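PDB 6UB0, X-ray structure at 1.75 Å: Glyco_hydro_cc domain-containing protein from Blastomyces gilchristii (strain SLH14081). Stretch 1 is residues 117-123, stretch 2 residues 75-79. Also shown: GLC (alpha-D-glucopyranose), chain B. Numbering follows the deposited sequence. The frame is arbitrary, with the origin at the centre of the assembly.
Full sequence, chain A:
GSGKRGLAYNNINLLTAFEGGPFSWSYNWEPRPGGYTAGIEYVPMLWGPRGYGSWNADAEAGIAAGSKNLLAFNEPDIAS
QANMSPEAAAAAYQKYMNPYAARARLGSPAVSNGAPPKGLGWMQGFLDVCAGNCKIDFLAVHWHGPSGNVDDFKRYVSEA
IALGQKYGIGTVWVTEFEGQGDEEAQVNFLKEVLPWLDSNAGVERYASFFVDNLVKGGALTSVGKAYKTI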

# COMPACT_ATOMS: atom_id res chain seq x y z
N PRO A 117 9.02 -17.79 5.99
CA PRO A 117 9.69 -16.51 6.19
C PRO A 117 9.39 -15.36 5.21
O PRO A 117 10.14 -14.39 5.21
CB PRO A 117 11.16 -16.95 6.04
CG PRO A 117 11.11 -18.02 4.96
CD PRO A 117 9.83 -18.76 5.23
N LYS A 118 8.33 -15.44 4.41
CA LYS A 118 7.89 -14.31 3.56
C LYS A 118 6.93 -13.50 4.45
O LYS A 118 6.88 -13.79 5.66
CB LYS A 118 7.37 -14.83 2.22
CG LYS A 118 8.19 -15.96 1.62
CD LYS A 118 8.07 -16.19 0.12
CE LYS A 118 9.37 -16.72 -0.45
NZ LYS A 118 10.18 -15.63 -1.06
N GLY A 119 6.18 -12.53 3.91
CA GLY A 119 5.04 -11.97 4.66
C GLY A 119 5.52 -11.26 5.91
O GLY A 119 6.58 -10.65 5.85
N LEU A 120 4.78 -11.40 7.01
CA LEU A 120 5.01 -10.73 8.32
C LEU A 120 6.26 -11.27 9.05
O LEU A 120 6.65 -10.68 10.09
CB LEU A 120 3.78 -10.99 9.17
CG LEU A 120 2.49 -10.56 8.48
CD1 LEU A 120 1.29 -10.66 9.40
CD2 LEU A 120 2.68 -9.14 7.95
N GLY A 121 6.78 -12.38 8.58
CA GLY A 121 8.04 -12.95 9.07
C GLY A 121 9.16 -12.08 8.55
O GLY A 121 10.02 -11.66 9.36
N TRP A 122 9.11 -11.76 7.25
CA TRP A 122 10.08 -10.83 6.64
C TRP A 122 9.95 -9.48 7.34
O TRP A 122 11.00 -8.86 7.68
CB TRP A 122 9.90 -10.74 5.13
CG TRP A 122 10.98 -9.94 4.47
CD1 TRP A 122 12.02 -10.38 3.69
CD2 TRP A 122 11.04 -8.51 4.43
NE1 TRP A 122 12.79 -9.33 3.25
CE2 TRP A 122 12.21 -8.16 3.70
CE3 TRP A 122 10.27 -7.50 5.01
CZ2 TRP A 122 12.57 -6.83 3.49
CZ3 TRP A 122 10.67 -6.20 4.85
CH2 TRP A 122 11.78 -5.87 4.07
N MET A 123 8.72 -9.02 7.57
CA MET A 123 8.53 -7.73 8.28
C MET A 123 9.23 -7.81 9.64
O MET A 123 9.95 -6.86 9.99
CB MET A 123 7.05 -7.37 8.50
CG MET A 123 6.86 -5.89 8.78
SD MET A 123 7.38 -4.79 7.43
CE MET A 123 5.87 -4.81 6.44
C1 GLC B . 1.69 -8.22 -6.18
C2 GLC B . 2.76 -7.28 -6.76
C3 GLC B . 2.51 -7.03 -8.25
C4 GLC B . 2.33 -8.39 -8.98
C5 GLC B . 1.33 -9.28 -8.28
C6 GLC B . 1.10 -10.66 -8.92
O1 GLC B . 0.35 -7.71 -6.32
O2 GLC B . 2.89 -5.98 -6.15
O3 GLC B . 3.60 -6.27 -8.78
O4 GLC B . 1.79 -8.15 -10.23
O5 GLC B . 1.78 -9.45 -6.94
O6 GLC B . 2.33 -11.03 -9.47
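Stretch 2 (75-79) EPDIA

A proline presses one edge of its ring, led by CG, onto the indole face of a tryptophan, and unusually tightly: Pro-76 CG is 3.3 Å from the centroid of the six-membered ring of Trp-122, 21° off the ring normal, and its closest approach, to Trp-122 CH2, is 3.1 Å. Such CH-pi contacts form because the slightly polarised C-H bonds of proline meet the electron-rich face of the indole, while two rigid, apolar surfaces pack with little conformational cost. Asp-77 CA lies over the same face, so the ring supports two successive residues of stretch 2.

The example illustrates a general principle: a tight turn can be seated where a loop leads into a helix by one aromatic face and a few polar bonds. Trp-122 is helical, and Lys-118 belongs to the loop before it. Stretch 2 has no regular helix or strand, and no crossing angle applies. Instead, Glu-75 to Ile-78 form a type I beta turn, closed by a hydrogen bond from Ile-78 N to Glu-75 O at 3.1 Å. Pro-76 and Asp-77 occupy its central positions, and both direct their CA-to-CB bonds toward stretch 1. The backbones come nearest at Lys-118 and Asp-77, whose CA atoms are 5.1 Å apart. The contacts run in opposite order along the two stretches: Pro-76 meets Trp-122, and Ile-78 meets Lys-118.

Asp-77 is the polar centre of the contact. With chi1 in the p well, its carboxylate accepts a nearly linear hydrogen bond from Gly-119 N to Asp-77 OD2, 2.7 Å long with an angle of 169° at the hydrogen. Gly-119 adopts a positive phi of 65°, a conformation that by itself favours glycine. Lys-118 reaches the turn's backbone, its NZ donating to Asp-77 O at 2.8 Å, and its CD rests 4.3 Å from Ile-78 CD1. The CA-to-CB bond of Glu-75, by contrast, points away from stretch 1, and Glu-75 OE2 lies 3.5 Å from GLC C1.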

# COMPACT_ATOMS: atom_id res chain seq x y z
N GLU A 75 7.21 -5.50 -1.81
CA GLU A 75 7.35 -7.01 -1.72
C GLU A 75 8.83 -7.39 -1.79
O GLU A 75 9.29 -8.16 -2.66
CB GLU A 75 6.48 -7.73 -2.75
CG GLU A 75 5.00 -7.70 -2.39
CD GLU A 75 4.10 -8.56 -3.23
OE1 GLU A 75 4.65 -9.32 -4.08
OE2 GLU A 75 2.86 -8.54 -2.93
N PRO A 76 9.65 -6.90 -0.82
CA PRO A 76 11.04 -7.34 -0.75
C PRO A 76 11.14 -8.86 -0.48
O PRO A 76 12.14 -9.49 -0.82
CB PRO A 76 11.59 -6.46 0.40
CG PRO A 76 10.38 -6.18 1.27
CD PRO A 76 9.27 -5.98 0.26
N ASP A 77 10.09 -9.42 0.12
CA ASP A 77 9.94 -10.87 0.42
C ASP A 77 9.59 -11.71 -0.83
O ASP A 77 9.48 -12.95 -0.64
CB ASP A 77 8.86 -11.12 1.47
CG ASP A 77 7.45 -10.69 1.05
OD1 ASP A 77 7.30 -9.59 0.41
OD2 ASP A 77 6.50 -11.38 1.44
N ILE A 78 9.54 -11.16 -2.05
CA ILE A 78 9.20 -11.93 -3.29
C ILE A 78 10.30 -11.71 -4.32
O ILE A 78 10.67 -10.59 -4.59
CB ILE A 78 7.80 -11.54 -3.80
CG1 ILE A 78 6.71 -11.86 -2.77
CG2 ILE A 78 7.52 -12.13 -5.18
CD1 ILE A 78 6.33 -13.34 -2.63
N ALA A 79 10.87 -12.79 -4.87
CA ALA A 79 12.15 -12.72 -5.60
C ALA A 79 11.98 -11.93 -6.90
O ALA A 79 12.94 -11.18 -7.26
CB ALA A 79 12.70 -14.12 -5.84